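Local coordinates for HydG protein (Carboxydothermus hydrogenoformans, PDB 4RTB) that is a radical S-adenosylmethionine enzyme that makes carbon monoxide and cyanide for the maturation of [FeFe]-hydrogenase, at residues A100-S105 and V135-A140; M144-I149 and R373-I378. All coordinates share one frame; numbering follows the deposited sequence.

Overall arrangement
The two contacts show how a parallel barrel is dressed with helices. Contact 1 sets helix 131-144 against the strand it follows, and contact 2 takes the chain just past that helix and meets helix 375-384, far along the sequence. Their centres lie 13 Å apart. Strands 95-105 and 148-153 are neighbours in the sheet and join the two directly: Ala100 N probably donates to Arg148 O at 3.0 Å, and Leu102 CB packs on Ile149 CG2 at 3.6 Å. Contact 1 is nearer the chemistry, the Leu102 side chain being about 12 Å from the bound S-adenosylmethionine and about 14 Å from the iron-sulfur cluster; contact 2 lies away from both.

Contact 1 of 2, residues A100-S105 and V135-A140; sequences APLYLS and VDEAKA
Leu102 meets Glu137 in an apolar contact between strand 95-105 and helix 131-144, two residues whose CA atoms are 7.5 Å apart. The leucine does the reaching: its CG stands anti to the backbone N (chi1 178°), which carries both methyls out from the strand to the helix. CD1 lies 3.6 Å from Glu137 CB, with the CG methylene of the same residue a little further along, while CD2 comes within 3.9 Å of that CB. Both methyls therefore press on one side of the glutamate's CB, and the side chains run obliquely past one another. Beyond it, CD2 approaches the helix backbone at Ala138 N, 4.2 Å away. On its other flanks Leu102 rests on Ile141 of the same helix and on Ile149 and Leu151 of the adjoining strand.

The polar end of Glu137 is engaged elsewhere. Bent at chi2 (-71°), the glutamate offers its methylenes to the leucine and sends its carboxylate to the loop at Tyr355 and Arg356, whose backbone N-H groups donate to OE1 and OE2 respectively. One bond to each oxygen satisfies this buried acid and should limit its rotation. Pro101, next to the leucine, has its carbonyl bonded to the hydroxyl of Tyr355, so the same loop is held from the strand as well as from the helix.

Alternation along the strand sorts the two faces. Tyr103 turns from the helix and its OH bonds to Gln366, a residue that binds S-adenosylmethionine. Strand 95-105, helix 131-144 and the parallel strand 148-153 make a beta-alpha-beta crossover, with the long connection after the first strand holding the cluster ligands Cys108, Cys112 and Cys115, as in the radical SAM barrel.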
loop_
_atom_site.group_PDB
_atom_site.type_symbol
_atom_site.label_atom_id
_atom_site.label_comp_id
_atom_site.label_asym_id
_atom_site.label_seq_id
_atom_site.Cartn_x
_atom_site.Cartn_y
_atom_site.Cartn_z
ATOM N N ALA A 100 -9.226 4.946 -3.092
ATOM C CA ALA A 100 -8.842 6.060 -3.946
ATOM C C ALA A 100 -8.079 7.106 -3.141
ATOM O O ALA A 100 -8.508 7.501 -2.052
ATOM C CB ALA A 100 -10.064 6.676 -4.601
ATOM N N PRO A 101 -6.930 7.548 -3.668
ATOM C CA PRO A 101 -6.132 8.585 -3.008
ATOM C C PRO A 101 -6.685 9.978 -3.269
ATOM O O PRO A 101 -6.953 10.338 -4.415
ATOM C CB PRO A 101 -4.750 8.416 -3.641
ATOM C CG PRO A 101 -5.028 7.858 -4.991
ATOM C CD PRO A 101 -6.257 7.003 -4.860
ATOM N N LEU A 102 -6.871 10.752 -2.206
ATOM C CA LEU A 102 -7.290 12.136 -2.356
ATOM C C LEU A 102 -6.130 13.065 -2.021
ATOM O O LEU A 102 -5.713 13.176 -0.865
ATOM C CB LEU A 102 -8.502 12.444 -1.475
ATOM C CG LEU A 102 -9.017 13.885 -1.499
ATOM C CD1 LEU A 102 -9.091 14.423 -2.921
ATOM C CD2 LEU A 102 -10.378 13.970 -0.823
ATOM N N TYR A 103 -5.600 13.712 -3.050
ATOM C CA TYR A 103 -4.537 14.686 -2.873
ATOM C C TYR A 103 -5.131 16.002 -2.398
ATOM O O TYR A 103 -5.914 16.628 -3.111
ATOM C CB TYR A 103 -3.761 14.876 -4.177
ATOM C CG TYR A 103 -2.801 13.746 -4.473
ATOM C CD1 TYR A 103 -3.262 12.499 -4.874
ATOM C CD2 TYR A 103 -1.431 13.929 -4.352
ATOM C CE1 TYR A 103 -2.386 11.463 -5.134
ATOM C CE2 TYR A 103 -0.547 12.901 -4.619
ATOM C CZ TYR A 103 -1.030 11.672 -5.009
ATOM O OH TYR A 103 -0.151 10.647 -5.275
ATOM N N LEU A 104 -4.773 16.415 -1.187
ATOM C CA LEU A 104 -5.321 17.647 -0.630
ATOM C C LEU A 104 -4.459 18.853 -0.976
ATOM O O LEU A 104 -4.958 19.974 -1.066
ATOM C CB LEU A 104 -5.477 17.534 0.887
ATOM C CG LEU A 104 -6.619 16.651 1.390
ATOM C CD1 LEU A 104 -6.710 16.697 2.910
ATOM C CD2 LEU A 104 -7.933 17.077 0.758
ATOM N N SER A 105 -3.165 18.622 -1.176
ATOM C CA SER A 105 -2.242 19.709 -1.467
ATOM C C SER A 105 -0.952 19.204 -2.103
ATOM O O SER A 105 -0.433 18.155 -1.726
ATOM C CB SER A 105 -1.925 20.486 -0.188
ATOM O OG SER A 105 -1.176 21.652 -0.476
ATOM N N VAL A 135 -14.210 18.381 0.412
ATOM C CA VAL A 135 -15.461 17.665 0.648
ATOM C C VAL A 135 -16.117 17.246 -0.669
ATOM O O VAL A 135 -16.634 16.132 -0.790
ATOM C CB VAL A 135 -16.443 18.521 1.482
ATOM C CG1 VAL A 135 -17.889 18.121 1.215
ATOM C CG2 VAL A 135 -16.115 18.405 2.964
ATOM N N ASP A 136 -16.074 18.131 -1.662
ATOM C CA ASP A 136 -16.651 17.836 -2.970
ATOM C C ASP A 136 -15.897 16.699 -3.651
ATOM O O ASP A 136 -16.491 15.876 -4.350
ATOM C CB ASP A 136 -16.640 19.082 -3.855
ATOM C CG ASP A 136 -17.987 19.352 -4.497
ATOM O OD1 ASP A 136 -18.020 19.606 -5.718
ATOM O OD2 ASP A 136 -19.009 19.319 -3.778
ATOM N N GLU A 137 -14.584 16.670 -3.444
ATOM C CA GLU A 137 -13.745 15.583 -3.935
ATOM C C GLU A 137 -14.146 14.264 -3.282
ATOM O O GLU A 137 -14.210 13.223 -3.941
ATOM C CB GLU A 137 -12.268 15.880 -3.666
ATOM C CG GLU A 137 -11.708 17.055 -4.455
ATOM C CD GLU A 137 -11.562 16.748 -5.933
ATOM O OE1 GLU A 137 -10.542 16.137 -6.313
ATOM O OE2 GLU A 137 -12.465 17.119 -6.713
ATOM N N ALA A 138 -14.417 14.318 -1.981
ATOM C CA ALA A 138 -14.877 13.142 -1.251
ATOM C C ALA A 138 -16.220 12.659 -1.799
ATOM O O ALA A 138 -16.462 11.454 -1.906
ATOM C CB ALA A 138 -14.982 13.443 0.235
ATOM N N LYS A 139 -17.085 13.607 -2.153
ATOM C CA LYS A 139 -18.378 13.288 -2.754
ATOM C C LYS A 139 -18.203 12.617 -4.118
ATOM O O LYS A 139 -18.899 11.650 -4.441
ATOM C CB LYS A 139 -19.235 14.552 -2.904
ATOM C CG LYS A 139 -19.771 15.130 -1.595
ATOM C CD LYS A 139 -20.635 16.364 -1.849
ATOM C CE LYS A 139 -21.145 16.987 -0.554
ATOM N NZ LYS A 139 -22.027 16.065 0.215
ATOM N N ALA A 140 -17.268 13.135 -4.911
ATOM C CA ALA A 140 -17.021 12.622 -6.257
ATOM C C ALA A 140 -16.444 11.212 -6.208
ATOM O O ALA A 140 -16.809 10.349 -7.007
ATOM C CB ALA A 140 -16.087 13.553 -7.015
#

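Contact 2 of 2, residues M144-I149 and R373-I378; sequences MGHTRI and RSLAEI
Leu375 packs between Met144 and the ring of His146. With CG anti to the backbone N (chi1 177°), Leu375 carries its two methyls from the first turn of helix 375-384 to the end of helix 131-144. Met144 CG lies 3.8 Å from Leu375 CD2 and equally near Leu375 CB, the methionine passing obliquely alongside. CD2 also lies beside the C-terminal end of the methionine's helix, close to Met144 O and 4.3 Å from Gly145 N.

That helix ends in a Schellman motif, with Gly145 at positive phi (123°) and two bonds running back into the final turn. A beta carbon here would point toward the leucine, but the stronger reason for glycine is the backbone: at these angles it would press on the Met144 carbonyl oxygen. Ser374, just before the leucine, is the N-cap of helix 375-384. The junction belongs to the seam of the barrel: helix 375-384 follows strand 343-345, which pairs with strand 95-105 and so brings late parts of the chain beside early ones, consistent with the closed barrel of radical SAM enzymes.

A CH-pi contact makes up the aromatic share. Leu375 CD2 stands 4.2 Å from the centroid of the His146 ring, off-centre and 29° from the ring normal, while CD1 meets the same ring obliquely, 3.7 Å from His146 NE2.

The ring's polar duty lies outside both segments, since His146 NE2 is hydrogen-bonded to Ala346 O just after strand 343-345. Replacing His146 by an alanine would probably leave the Ala346 carbonyl without this donor and open a gap beside both methyls of Leu375.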
loop_
_atom_site.group_PDB
_atom_site.type_symbol
_atom_site.label_atom_id
_atom_site.label_comp_id
_atom_site.label_asym_id
_atom_site.label_seq_id
_atom_site.Cartn_x
_atom_site.Cartn_y
_atom_site.Cartn_z
ATOM N N MET A 144 -18.458 7.338 -7.137
ATOM C CA MET A 144 -17.786 6.321 -7.932
ATOM C C MET A 144 -18.102 4.922 -7.414
ATOM O O MET A 144 -18.192 3.964 -8.184
ATOM C CB MET A 144 -16.278 6.572 -7.901
ATOM C CG MET A 144 -15.506 6.104 -9.110
ATOM S SD MET A 144 -13.910 6.941 -9.151
ATOM C CE MET A 144 -14.437 8.654 -9.189
ATOM N N GLY A 145 -18.277 4.820 -6.101
ATOM C CA GLY A 145 -18.517 3.545 -5.451
ATOM C C GLY A 145 -17.473 3.289 -4.382
ATOM O O GLY A 145 -17.630 2.401 -3.541
ATOM N N HIS A 146 -16.399 4.074 -4.426
ATOM C CA HIS A 146 -15.334 4.009 -3.429
ATOM C C HIS A 146 -15.848 4.377 -2.045
ATOM O O HIS A 146 -16.713 5.241 -1.912
ATOM C CB HIS A 146 -14.186 4.947 -3.806
ATOM C CG HIS A 146 -13.167 4.340 -4.718
ATOM N ND1 HIS A 146 -12.312 3.338 -4.310
ATOM C CD2 HIS A 146 -12.847 4.609 -6.004
ATOM C CE1 HIS A 146 -11.517 3.007 -5.315
ATOM N NE2 HIS A 146 -11.821 3.765 -6.353
ATOM N N THR A 147 -15.310 3.730 -1.017
ATOM C CA THR A 147 -15.654 4.071 0.361
ATOM C C THR A 147 -14.403 4.265 1.204
ATOM O O THR A 147 -14.478 4.657 2.367
ATOM C CB THR A 147 -16.527 2.990 1.015
ATOM O OG1 THR A 147 -15.820 1.743 1.022
ATOM C CG2 THR A 147 -17.833 2.828 0.258
ATOM N N ARG A 148 -13.251 3.975 0.613
ATOM C CA ARG A 148 -11.986 4.126 1.309
ATOM C C ARG A 148 -11.136 5.181 0.609
ATOM O O ARG A 148 -10.954 5.138 -0.608
ATOM C CB ARG A 148 -11.248 2.789 1.378
ATOM C CG ARG A 148 -12.000 1.688 2.121
ATOM C CD ARG A 148 -11.119 0.458 2.225
ATOM N NE ARG A 148 -9.774 0.863 2.613
ATOM C CZ ARG A 148 -8.869 0.068 3.172
ATOM N NH1 ARG A 148 -9.153 -1.202 3.424
ATOM N NH2 ARG A 148 -7.676 0.554 3.486
ATOM N N ILE A 149 -10.630 6.136 1.384
ATOM C CA ILE A 149 -9.869 7.251 0.832
ATOM C C ILE A 149 -8.480 7.326 1.470
ATOM O O ILE A 149 -8.320 7.036 2.654
ATOM C CB ILE A 149 -10.626 8.589 1.034
ATOM C CG1 ILE A 149 -11.998 8.530 0.357
ATOM C CG2 ILE A 149 -9.826 9.764 0.496
ATOM C CD1 ILE A 149 -12.730 9.859 0.332
ATOM N N ARG A 373 -8.358 5.738 -15.702
ATOM C CA ARG A 373 -9.233 4.608 -16.004
ATOM C C ARG A 373 -10.411 4.540 -15.031
ATOM O O ARG A 373 -10.293 4.936 -13.874
ATOM C CB ARG A 373 -8.449 3.291 -15.984
ATOM C CG ARG A 373 -7.643 3.039 -14.719
ATOM C CD ARG A 373 -7.204 1.582 -14.642
ATOM N NE ARG A 373 -5.772 1.438 -14.392
ATOM C CZ ARG A 373 -4.951 0.716 -15.149
ATOM N NH1 ARG A 373 -5.418 0.064 -16.206
ATOM N NH2 ARG A 373 -3.662 0.642 -14.848
ATOM N N SER A 374 -11.545 4.033 -15.511
ATOM C CA SER A 374 -12.783 4.044 -14.732
ATOM C C SER A 374 -12.896 2.869 -13.769
ATOM O O SER A 374 -12.499 1.755 -14.093
ATOM C CB SER A 374 -13.995 4.048 -15.662
ATOM O OG SER A 374 -15.191 3.874 -14.925
ATOM N N LEU A 375 -13.468 3.129 -12.596
ATOM C CA LEU A 375 -13.600 2.117 -11.550
ATOM C C LEU A 375 -14.406 0.904 -12.010
ATOM O O LEU A 375 -14.014 -0.239 -11.758
ATOM C CB LEU A 375 -14.243 2.726 -10.302
ATOM C CG LEU A 375 -14.515 1.773 -9.133
ATOM C CD1 LEU A 375 -13.219 1.184 -8.597
ATOM C CD2 LEU A 375 -15.283 2.481 -8.024
ATOM N N ALA A 376 -15.525 1.156 -12.685
ATOM C CA ALA A 376 -16.386 0.083 -13.178
ATOM C C ALA A 376 -15.632 -0.865 -14.108
ATOM O O ALA A 376 -15.808 -2.082 -14.041
ATOM C CB ALA A 376 -17.599 0.663 -13.888
ATOM N N GLU A 377 -14.790 -0.301 -14.969
ATOM C CA GLU A 377 -13.978 -1.095 -15.885
ATOM C C GLU A 377 -13.062 -2.060 -15.140
ATOM O O GLU A 377 -13.071 -3.264 -15.404
ATOM C CB GLU A 377 -13.147 -0.185 -16.793
ATOM C CG GLU A 377 -13.828 0.160 -18.109
ATOM C CD GLU A 377 -13.187 1.341 -18.814
ATOM O OE1 GLU A 377 -11.940 1.444 -18.808
ATOM O OE2 GLU A 377 -13.935 2.173 -19.370
ATOM N N ILE A 378 -12.277 -1.536 -14.204
ATOM C CA ILE A 378 -11.315 -2.366 -13.493
ATOM C C ILE A 378 -12.025 -3.352 -12.570
ATOM O O ILE A 378 -11.471 -4.401 -12.246
ATOM C CB ILE A 378 -10.304 -1.513 -12.682
ATOM C CG1 ILE A 378 -10.685 -1.444 -11.202
ATOM C CG2 ILE A 378 -10.156 -0.125 -13.284
ATOM C CD1 ILE A 378 -9.721 -2.177 -10.297
#